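Rhogap protein (PDB 1F7C) acts as a GTPase-activating protein for the Rho-family switches RhoA and Cdc42, this chain being its helical Rho-GAP (BH) domain. Local coordinates at residues H46-R51 against M156-K161; Y115-S120 against H142-K147; F38-K43 against K102-M107; K123-E128 against N202-I207. All coordinates share one frame; numbering follows the deposited sequence.

Contact 1 (H46-R51 against M156-K161); sequences HAVETR and MNHLAK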
# COMPACT_ATOMS: atom_id res chain seq x y z
N HIS A 46 -4.44 -6.41 -10.38
CA HIS A 46 -4.97 -7.51 -11.14
C HIS A 46 -3.92 -8.43 -11.72
O HIS A 46 -4.06 -9.66 -11.66
CB HIS A 46 -5.86 -6.99 -12.27
CG HIS A 46 -6.48 -8.08 -13.08
ND1 HIS A 46 -5.89 -8.59 -14.22
CD2 HIS A 46 -7.60 -8.82 -12.88
CE1 HIS A 46 -6.62 -9.59 -14.68
NE2 HIS A 46 -7.66 -9.75 -13.88
N ALA A 47 -2.85 -7.86 -12.27
CA ALA A 47 -1.79 -8.66 -12.86
C ALA A 47 -1.05 -9.49 -11.82
O ALA A 47 -0.75 -10.67 -12.03
CB ALA A 47 -0.80 -7.76 -13.61
N VAL A 48 -0.74 -8.87 -10.68
CA VAL A 48 -0.04 -9.57 -9.63
C VAL A 48 -0.89 -10.72 -9.12
O VAL A 48 -0.40 -11.82 -8.94
CB VAL A 48 0.33 -8.60 -8.47
CG1 VAL A 48 0.86 -9.38 -7.26
CG2 VAL A 48 1.40 -7.64 -8.93
N GLU A 49 -2.18 -10.48 -8.92
CA GLU A 49 -3.03 -11.54 -8.41
C GLU A 49 -3.29 -12.67 -9.38
O GLU A 49 -3.21 -13.83 -9.00
CB GLU A 49 -4.35 -10.97 -7.90
CG GLU A 49 -4.17 -9.97 -6.79
CD GLU A 49 -5.46 -9.60 -6.13
OE1 GLU A 49 -6.51 -9.84 -6.75
OE2 GLU A 49 -5.44 -9.07 -4.99
N THR A 50 -3.59 -12.35 -10.63
CA THR A 50 -3.88 -13.38 -11.63
C THR A 50 -2.67 -14.15 -12.16
O THR A 50 -2.85 -15.21 -12.75
CB THR A 50 -4.68 -12.82 -12.85
OG1 THR A 50 -4.00 -11.71 -13.43
CG2 THR A 50 -6.08 -12.40 -12.42
N ARG A 51 -1.46 -13.64 -11.97
CA ARG A 51 -0.31 -14.39 -12.48
C ARG A 51 1.00 -14.24 -11.73
O ARG A 51 2.03 -14.76 -12.18
CB ARG A 51 -0.09 -14.09 -13.97
CG ARG A 51 0.16 -12.64 -14.31
CD ARG A 51 -0.16 -12.39 -15.79
NE ARG A 51 0.16 -11.03 -16.21
CZ ARG A 51 1.40 -10.56 -16.39
NH1 ARG A 51 2.45 -11.35 -16.19
NH2 ARG A 51 1.58 -9.30 -16.76
N MET A 156 -4.84 -2.43 0.61
CA MET A 156 -4.83 -3.32 1.77
C MET A 156 -5.54 -4.66 1.51
O MET A 156 -5.13 -5.71 2.02
CB MET A 156 -5.45 -2.62 2.99
CG MET A 156 -4.67 -1.41 3.51
SD MET A 156 -2.93 -1.75 3.86
CE MET A 156 -2.17 -1.03 2.44
N ASN A 157 -6.61 -4.63 0.73
CA ASN A 157 -7.35 -5.84 0.40
C ASN A 157 -6.40 -6.76 -0.36
O ASN A 157 -6.31 -7.96 -0.08
CB ASN A 157 -8.55 -5.48 -0.47
CG ASN A 157 -9.33 -6.70 -0.93
OD1 ASN A 157 -10.13 -7.26 -0.18
ND2 ASN A 157 -9.09 -7.12 -2.16
N HIS A 158 -5.67 -6.17 -1.31
CA HIS A 158 -4.72 -6.89 -2.15
C HIS A 158 -3.52 -7.43 -1.38
O HIS A 158 -3.09 -8.57 -1.61
CB HIS A 158 -4.22 -5.97 -3.29
CG HIS A 158 -3.01 -6.50 -4.00
ND1 HIS A 158 -3.05 -7.56 -4.88
CD2 HIS A 158 -1.71 -6.12 -3.93
CE1 HIS A 158 -1.84 -7.82 -5.32
NE2 HIS A 158 -1.00 -6.96 -4.76
N LEU A 159 -2.98 -6.63 -0.47
CA LEU A 159 -1.83 -7.07 0.33
C LEU A 159 -2.21 -8.22 1.27
O LEU A 159 -1.38 -9.08 1.54
CB LEU A 159 -1.24 -5.90 1.12
CG LEU A 159 -0.59 -4.77 0.30
CD1 LEU A 159 0.08 -3.80 1.23
CD2 LEU A 159 0.44 -5.34 -0.67
N ALA A 160 -3.45 -8.23 1.75
CA ALA A 160 -3.91 -9.30 2.65
C ALA A 160 -3.89 -10.64 1.91
O ALA A 160 -3.61 -11.68 2.51
CB ALA A 160 -5.33 -9.01 3.14
N LYS A 161 -4.18 -10.61 0.62
CA LYS A 161 -4.19 -11.79 -0.22
C LYS A 161 -2.76 -12.21 -0.48
O LYS A 161 -2.45 -13.40 -0.50
CB LYS A 161 -4.86 -11.49 -1.56
CG LYS A 161 -6.36 -11.33 -1.51
CD LYS A 161 -6.87 -11.13 -2.92
CE LYS A 161 -8.35 -10.84 -2.94
NZ LYS A 161 -8.79 -10.77 -4.37
O HOH W 1 -7.59 -7.59 -4.47

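Contact 2 (Y115-S120 against H142-K147); sequences YQFQRS and HRLPEK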
# COMPACT_ATOMS: atom_id res chain seq x y z
N TYR A 115 0.07 13.88 5.11
CA TYR A 115 0.92 14.54 6.10
C TYR A 115 0.08 15.02 7.28
O TYR A 115 0.47 14.89 8.44
CB TYR A 115 1.63 15.74 5.45
CG TYR A 115 2.83 15.37 4.62
CD1 TYR A 115 3.02 15.91 3.35
CD2 TYR A 115 3.81 14.51 5.12
CE1 TYR A 115 4.15 15.60 2.60
CE2 TYR A 115 4.95 14.19 4.38
CZ TYR A 115 5.11 14.74 3.12
OH TYR A 115 6.24 14.44 2.38
N GLN A 116 -1.10 15.54 6.96
CA GLN A 116 -2.05 16.05 7.94
C GLN A 116 -2.55 15.02 8.95
O GLN A 116 -2.97 15.40 10.05
CB GLN A 116 -3.23 16.69 7.19
CG GLN A 116 -4.46 17.04 8.03
CD GLN A 116 -5.46 17.90 7.26
OE1 GLN A 116 -5.86 17.57 6.14
NE2 GLN A 116 -5.87 19.01 7.87
N PHE A 117 -2.53 13.73 8.62
CA PHE A 117 -3.00 12.72 9.57
C PHE A 117 -1.90 11.81 10.11
O PHE A 117 -2.12 11.09 11.09
CB PHE A 117 -4.09 11.83 8.94
CG PHE A 117 -5.41 12.52 8.70
CD1 PHE A 117 -5.65 13.21 7.51
CD2 PHE A 117 -6.44 12.43 9.65
CE1 PHE A 117 -6.90 13.80 7.26
CE2 PHE A 117 -7.69 13.01 9.41
CZ PHE A 117 -7.93 13.70 8.22
N GLN A 118 -0.73 11.83 9.48
CA GLN A 118 0.38 10.98 9.90
C GLN A 118 0.61 10.89 11.40
O GLN A 118 0.57 9.80 11.97
CB GLN A 118 1.67 11.42 9.20
CG GLN A 118 1.67 11.16 7.69
CD GLN A 118 3.04 10.80 7.15
OE1 GLN A 118 3.20 10.52 5.95
NE2 GLN A 118 4.05 10.78 8.02
N ARG A 119 0.86 12.02 12.04
CA ARG A 119 1.10 12.03 13.48
C ARG A 119 0.03 11.28 14.25
O ARG A 119 0.32 10.59 15.22
CB ARG A 119 1.18 13.48 13.97
CG ARG A 119 2.43 14.19 13.50
CD ARG A 119 2.32 15.70 13.69
NE ARG A 119 3.62 16.35 13.62
CZ ARG A 119 3.80 17.67 13.65
NH1 ARG A 119 2.75 18.47 13.75
NH2 ARG A 119 5.02 18.17 13.60
N SER A 120 -1.22 11.41 13.81
CA SER A 120 -2.33 10.73 14.48
C SER A 120 -2.20 9.22 14.32
O SER A 120 -2.36 8.48 15.28
CB SER A 120 -3.67 11.20 13.91
OG SER A 120 -3.87 12.58 14.16
N HIS A 142 -11.68 6.59 8.34
CA HIS A 142 -12.95 7.12 7.86
C HIS A 142 -13.03 8.64 7.81
O HIS A 142 -14.01 9.20 7.32
CB HIS A 142 -14.11 6.54 8.68
CG HIS A 142 -14.62 5.25 8.13
ND1 HIS A 142 -13.89 4.08 8.20
CD2 HIS A 142 -15.72 4.97 7.39
CE1 HIS A 142 -14.52 3.14 7.52
NE2 HIS A 142 -15.63 3.65 7.02
N ARG A 143 -11.98 9.29 8.29
CA ARG A 143 -11.93 10.73 8.26
C ARG A 143 -11.13 11.23 7.05
O ARG A 143 -11.15 12.42 6.74
CB ARG A 143 -11.36 11.25 9.58
CG ARG A 143 -12.34 11.01 10.73
CD ARG A 143 -11.99 11.79 11.96
NE ARG A 143 -10.95 11.15 12.75
CZ ARG A 143 -10.25 11.77 13.70
NH1 ARG A 143 -10.50 13.05 13.98
NH2 ARG A 143 -9.33 11.11 14.38
N LEU A 144 -10.45 10.32 6.37
CA LEU A 144 -9.68 10.67 5.18
C LEU A 144 -10.60 10.99 4.02
O LEU A 144 -11.73 10.55 3.98
CB LEU A 144 -8.78 9.51 4.74
CG LEU A 144 -7.65 9.02 5.64
CD1 LEU A 144 -7.04 7.75 5.05
CD2 LEU A 144 -6.60 10.11 5.77
N PRO A 145 -10.12 11.79 3.06
CA PRO A 145 -10.98 12.11 1.91
C PRO A 145 -11.24 10.79 1.15
O PRO A 145 -10.38 9.91 1.08
CB PRO A 145 -10.12 13.07 1.08
CG PRO A 145 -9.21 13.71 2.11
CD PRO A 145 -8.88 12.58 3.05
N GLU A 146 -12.43 10.68 0.57
CA GLU A 146 -12.84 9.50 -0.18
C GLU A 146 -11.74 8.84 -1.02
O GLU A 146 -11.48 7.65 -0.88
CB GLU A 146 -14.01 9.85 -1.09
CG GLU A 146 -14.59 8.68 -1.85
CD GLU A 146 -15.20 7.65 -0.92
OE1 GLU A 146 -15.58 6.56 -1.42
OE2 GLU A 146 -15.32 7.92 0.29
N LYS A 147 -11.10 9.62 -1.89
CA LYS A 147 -10.06 9.10 -2.76
C LYS A 147 -8.88 8.41 -2.06
O LYS A 147 -8.40 7.38 -2.55
CB LYS A 147 -9.54 10.21 -3.68
CG LYS A 147 -10.61 10.74 -4.63
CD LYS A 147 -10.05 11.63 -5.74
CE LYS A 147 -9.46 12.91 -5.20
NZ LYS A 147 -9.07 13.84 -6.29

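Contact 3 (F38-K43 against K102-M107); sequences FSIIKK and KTYLRM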
# COMPACT_ATOMS: atom_id res chain seq x y z
N PHE A 38 -6.12 5.44 -10.11
CA PHE A 38 -6.86 4.24 -9.74
C PHE A 38 -6.75 3.19 -10.83
O PHE A 38 -6.82 2.00 -10.57
CB PHE A 38 -8.34 4.55 -9.50
CG PHE A 38 -8.61 5.22 -8.19
CD1 PHE A 38 -8.34 6.57 -8.00
CD2 PHE A 38 -9.15 4.49 -7.13
CE1 PHE A 38 -8.60 7.19 -6.77
CE2 PHE A 38 -9.42 5.10 -5.90
CZ PHE A 38 -9.14 6.45 -5.72
N SER A 39 -6.61 3.65 -12.07
CA SER A 39 -6.47 2.77 -13.22
C SER A 39 -5.15 2.01 -13.09
O SER A 39 -5.09 0.79 -13.24
CB SER A 39 -6.49 3.59 -14.50
OG SER A 39 -6.13 2.81 -15.63
N ILE A 40 -4.09 2.75 -12.81
CA ILE A 40 -2.76 2.17 -12.65
C ILE A 40 -2.74 1.14 -11.52
O ILE A 40 -2.23 0.04 -11.69
CB ILE A 40 -1.73 3.29 -12.36
CG1 ILE A 40 -1.59 4.19 -13.59
CG2 ILE A 40 -0.39 2.68 -11.97
CD1 ILE A 40 -0.50 5.23 -13.47
N ILE A 41 -3.31 1.50 -10.38
CA ILE A 41 -3.35 0.60 -9.25
C ILE A 41 -4.13 -0.68 -9.55
O ILE A 41 -3.66 -1.77 -9.23
CB ILE A 41 -3.98 1.28 -8.02
CG1 ILE A 41 -3.05 2.39 -7.53
CG2 ILE A 41 -4.22 0.26 -6.92
CD1 ILE A 41 -1.73 1.88 -7.03
N LYS A 42 -5.30 -0.54 -10.15
CA LYS A 42 -6.13 -1.69 -10.49
C LYS A 42 -5.46 -2.62 -11.51
O LYS A 42 -5.51 -3.83 -11.37
CB LYS A 42 -7.49 -1.24 -11.01
CG LYS A 42 -8.38 -0.66 -9.93
CD LYS A 42 -9.76 -0.28 -10.45
CE LYS A 42 -9.71 0.86 -11.44
NZ LYS A 42 -11.08 1.33 -11.80
N LYS A 43 -4.84 -2.04 -12.53
CA LYS A 43 -4.17 -2.85 -13.54
C LYS A 43 -3.01 -3.62 -12.92
O LYS A 43 -2.75 -4.77 -13.28
CB LYS A 43 -3.64 -1.96 -14.67
CG LYS A 43 -4.71 -1.28 -15.50
CD LYS A 43 -4.04 -0.39 -16.56
CE LYS A 43 -5.06 0.40 -17.38
NZ LYS A 43 -6.01 -0.47 -18.14
N LYS A 102 4.81 0.74 -6.74
CA LYS A 102 5.46 1.45 -5.64
C LYS A 102 5.98 2.84 -6.02
O LYS A 102 5.84 3.80 -5.25
CB LYS A 102 6.61 0.61 -5.06
CG LYS A 102 6.19 -0.74 -4.51
CD LYS A 102 7.24 -1.34 -3.60
CE LYS A 102 8.58 -1.49 -4.29
NZ LYS A 102 9.66 -1.88 -3.33
N THR A 103 6.59 2.97 -7.20
CA THR A 103 7.11 4.28 -7.61
C THR A 103 5.96 5.26 -7.86
O THR A 103 6.10 6.45 -7.58
CB THR A 103 8.01 4.17 -8.87
OG1 THR A 103 7.22 3.78 -10.00
CG2 THR A 103 9.11 3.15 -8.65
N TYR A 104 4.83 4.78 -8.37
CA TYR A 104 3.67 5.64 -8.60
C TYR A 104 3.23 6.24 -7.26
O TYR A 104 2.83 7.40 -7.20
CB TYR A 104 2.49 4.85 -9.18
CG TYR A 104 1.16 5.56 -8.98
CD1 TYR A 104 0.75 6.58 -9.84
CD2 TYR A 104 0.34 5.24 -7.90
CE1 TYR A 104 -0.45 7.28 -9.62
CE2 TYR A 104 -0.85 5.94 -7.66
CZ TYR A 104 -1.24 6.95 -8.53
OH TYR A 104 -2.40 7.66 -8.28
N LEU A 105 3.30 5.44 -6.21
CA LEU A 105 2.91 5.88 -4.88
C LEU A 105 3.87 6.92 -4.30
O LEU A 105 3.47 7.79 -3.54
CB LEU A 105 2.80 4.68 -3.93
CG LEU A 105 1.57 3.79 -4.13
CD1 LEU A 105 1.66 2.57 -3.23
CD2 LEU A 105 0.32 4.59 -3.81
N ARG A 106 5.15 6.80 -4.66
CA ARG A 106 6.15 7.74 -4.18
C ARG A 106 6.15 9.03 -5.01
O ARG A 106 6.78 10.02 -4.64
CB ARG A 106 7.53 7.08 -4.21
CG ARG A 106 7.67 5.95 -3.19
CD ARG A 106 9.12 5.69 -2.84
NE ARG A 106 9.88 5.12 -3.95
CZ ARG A 106 9.94 3.82 -4.22
NH1 ARG A 106 9.30 2.94 -3.46
NH2 ARG A 106 10.65 3.40 -5.26
N MET A 107 5.43 9.01 -6.13
CA MET A 107 5.32 10.17 -7.03
C MET A 107 4.12 11.06 -6.71
O MET A 107 3.91 12.07 -7.37
CB MET A 107 5.20 9.71 -8.48
CG MET A 107 6.50 9.33 -9.15
SD MET A 107 6.18 8.68 -10.80
CE MET A 107 5.31 10.05 -11.58

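Contact 4 (K123-E128 against N202-I207); sequences KAAKLE and NIVIEI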
# COMPACT_ATOMS: atom_id res chain seq x y z
N LYS A 123 0.53 7.85 16.60
CA LYS A 123 0.12 7.86 17.99
C LYS A 123 -0.83 6.71 18.32
O LYS A 123 -0.77 6.13 19.41
CB LYS A 123 -0.53 9.20 18.34
N ALA A 124 -1.70 6.38 17.37
CA ALA A 124 -2.66 5.30 17.57
C ALA A 124 -1.97 3.93 17.60
O ALA A 124 -2.33 3.07 18.40
CB ALA A 124 -3.72 5.33 16.47
N ALA A 125 -0.97 3.75 16.74
CA ALA A 125 -0.24 2.49 16.68
C ALA A 125 0.56 2.22 17.95
O ALA A 125 1.02 1.11 18.18
CB ALA A 125 0.69 2.49 15.47
N LYS A 126 0.72 3.26 18.77
CA LYS A 126 1.48 3.15 20.02
C LYS A 126 0.65 2.69 21.22
O LYS A 126 1.21 2.25 22.22
CB LYS A 126 2.12 4.50 20.36
CG LYS A 126 3.36 4.84 19.58
CD LYS A 126 3.79 6.23 19.98
CE LYS A 126 5.18 6.58 19.48
NZ LYS A 126 5.55 7.92 19.99
N LEU A 127 -0.67 2.81 21.13
CA LEU A 127 -1.54 2.40 22.22
C LEU A 127 -1.13 1.03 22.76
O LEU A 127 -0.81 0.12 22.00
CB LEU A 127 -2.99 2.39 21.75
CG LEU A 127 -3.62 3.79 21.70
CD1 LEU A 127 -4.86 3.80 20.83
CD2 LEU A 127 -3.95 4.21 23.12
N GLU A 128 -1.14 0.90 24.09
CA GLU A 128 -0.75 -0.33 24.76
C GLU A 128 -1.78 -1.44 24.58
O GLU A 128 -1.45 -2.62 24.68
CB GLU A 128 -0.53 -0.07 26.25
N ASN A 202 5.44 1.21 10.25
CA ASN A 202 5.28 -0.14 9.76
C ASN A 202 4.14 -0.89 10.46
O ASN A 202 3.43 -1.67 9.83
CB ASN A 202 6.60 -0.90 9.91
CG ASN A 202 7.74 -0.25 9.14
OD1 ASN A 202 7.53 0.74 8.43
ND2 ASN A 202 8.94 -0.79 9.29
N ILE A 203 3.96 -0.63 11.75
CA ILE A 203 2.90 -1.26 12.54
C ILE A 203 1.53 -0.84 12.01
O ILE A 203 0.56 -1.62 12.01
CB ILE A 203 2.99 -0.86 14.04
CG1 ILE A 203 4.35 -1.27 14.61
CG2 ILE A 203 1.87 -1.51 14.82
CD1 ILE A 203 4.66 -2.75 14.48
N VAL A 204 1.45 0.41 11.55
CA VAL A 204 0.21 0.94 11.02
C VAL A 204 -0.21 0.12 9.79
O VAL A 204 -1.36 -0.29 9.67
CB VAL A 204 0.37 2.45 10.66
CG1 VAL A 204 -0.78 2.92 9.78
CG2 VAL A 204 0.42 3.29 11.93
N ILE A 205 0.74 -0.12 8.88
CA ILE A 205 0.42 -0.89 7.69
C ILE A 205 -0.03 -2.31 8.08
O ILE A 205 -0.99 -2.84 7.52
CB ILE A 205 1.63 -0.97 6.74
CG1 ILE A 205 2.12 0.45 6.42
CG2 ILE A 205 1.25 -1.73 5.47
CD1 ILE A 205 1.06 1.42 5.91
N GLU A 206 0.66 -2.90 9.05
CA GLU A 206 0.33 -4.23 9.53
C GLU A 206 -1.10 -4.30 10.03
O GLU A 206 -1.84 -5.22 9.70
CB GLU A 206 1.27 -4.66 10.65
CG GLU A 206 2.67 -5.00 10.20
CD GLU A 206 3.51 -5.48 11.36
OE1 GLU A 206 2.91 -5.94 12.36
OE2 GLU A 206 4.75 -5.41 11.28
N ILE A 207 -1.48 -3.32 10.84
CA ILE A 207 -2.83 -3.27 11.37
C ILE A 207 -3.87 -3.15 10.25
O ILE A 207 -4.91 -3.78 10.29
CB ILE A 207 -3.00 -2.10 12.35
CG1 ILE A 207 -2.16 -2.35 13.61
CG2 ILE A 207 -4.47 -1.93 12.73
CD1 ILE A 207 -1.99 -1.13 14.51

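Contact 1 (H46-R51 against M156-K161)
E49 OE2 accepts the N-H of H158 ND1 at 2.8 Å in a nearly straight bond. The imidazole comes to the anti side of the carboxylate, 30° out of its plane, while the oxygen sits at the ring edge, close to the ring plane. H158 CG is anti to the backbone N (chi1 166°), which turns the ring toward helix 35-51. A water donates to the same OE2 at 2.7 Å and reaches on to N157 ND2 through a weak bond. The other oxygen, E49 OE1, faces K161 NZ in a long, weak salt bridge of 3.4 Å; the extended lysine lays its CD beside OE2. V48 CG1 adds an apolar touch at the ring edge, 3.7 Å from H158 CE1. These side chains tie helix 35-51 to helix 146-164 of the all-helical RhoGAP domain, the segments running at 23° with axes 11.0 Å apart. With an alanine here in place of E49, H158 ND1 would probably lose its acceptor and K161 NZ a weakly held counter-charge. Beyond the first shell, H158 NE2 is hydrogen-bonded to Y59 OH, and V48 also packs on Y59, the neighbour in sequence of R60, the predicted arginine finger.

Contact 2 (Y115-S120 against H142-K147)
L144, whose side chain lies on the ring of F117, has its backbone O hydrogen-bonded to R149 NH1. R149 also forms a salt bridge through NH2 with E146 OE2, so one guanidinium ties the loop to the first turn of the helix that follows. Against this braced loop the contact itself is apolar. L144 CD2 stands over one face of the F117 ring, 4.0 Å from the ring centroid and 24° off the normal, a CH-pi contact displaced toward the rim; its nearest ring atom is F117 CD1 at 3.7 Å. The leucine and phenylalanine lie alongside, running opposite ways. Here the connection between helix 130-141 and helix 146-164 of the RhoGAP fold, with P145 at the N-cap of the second helix, meets helix 115-125 near F117. F117 has CG anti to its carbonyl carbon (chi1 -70°), which sends the ring across to the loop. R143 meets the far end of the ring: its O lies 3.8 Å from F117 CZ, and its CB is 4.1 Å from F117 CE2. Farther out the arginine chain turns at its third torsion, and its guanidinium plane stands nearly perpendicular to the ring. A serine here in place of F117 is likely to open a gap over L144 CD2 and deprive R143 CB of its aromatic neighbour. Beside the contact, the P145 side chain touches M114.

Contact 3 (F38-K43 against K102-M107)
Helix-to-helix packing in the core of the RhoGAP domain joins helix 35-51 to the C-terminal part of helix 94-106, with a single aromatic side chain doing the work on one side and two consecutive isoleucines on the other. Y104 points from its helix toward I40 and I41, and the three side chains are buried. The backbones come nearest at I40 CA and Y104 CA, 8.4 Å apart, a spacing that the ring and the isoleucine branches bridge. Each isoleucine uses its longer branch: I40 CD1 lies 4.1 Å from Y104 CD1, and I41 CD1 lies 4.0 Å from Y104 CD2. Both methyls are on the same side of the ring plane, yet each approaches obliquely, so the two sit side by side along one side of the ring, one by CD1 and the other by CD2. I41 also runs its CG1 past the ring, 4.2 Å from Y104 CE2, its chain lying roughly perpendicular to the tyrosine's. Y104 CG is anti to the backbone N (chi1 160°), and this throws the ring out between the helices to meet both branches. Around this layer, I40 packs further on L75 and M76 of helix 65-76, while I41 leans on M151 of helix 146-164, so two more helices close on the same apolar cluster. The Y104 side chain also touches A31 and L33, at the start of the modelled chain. Its polar end is satisfied in the same region: Y104 OH is hydrogen-bonded to Q32 O.

Contact 4 (K123-E128 against N202-I207)
This is a small, buried apolar contact in the RhoGAP domain, where helix 115-125, near A125, leans on helix 198-210. One methyl group carries it from the first helix. A125 points its CB toward the second helix, and the smallness of alanine fits the close spacing: A125 CA and V204 CA are only 5.9 Å apart, the nearest approach of the two backbones. V204 makes the tightest touch, its CG2 3.6 Å from A125 CB. That branch is placed by the valine's first torsion (chi1 166°), which sets CG2 beside the backbone N and anti to the carbonyl carbon, on the flank of the helix that meets A125. I203 takes part more loosely. Its CB points toward A125, but the longer branch leads away, and the short branch makes the contact, with I203 CG2 4.2 Å from A125 CB. One turn on, I207 also points this way and approaches the same methyl, though less closely; it packs besides on I137 of helix 130-141, which brings a third helix to the edge of the cluster. K126, pointing away from this packing, forms a salt bridge through NZ with D197 OD1. The branch of I207 nearest to the alanine ends in CD1, 4.6 Å from A125 CB.

Overall arrangement
Contacts 3 and 4 are buried and purely apolar, whereas contacts 1 and 2 are only partly buried. Contact 1 alone joins its segments by hydrogen bonding and charge, and it lies nearest the predicted arginine finger; contact 2 relies on an aromatic face. Helix 35-51 serves contacts 1 and 3, whose centres are about 13 Å apart. Helix 146-164 runs from the loop of contact 2 to contact 1, on opposite sides of the chain's centre, and helix 115-125 serves contact 2 near F117 and contact 4 near A125. Packing between F38 and K147 links contacts 2 and 3, and between M156 and I205 contacts 1 and 4.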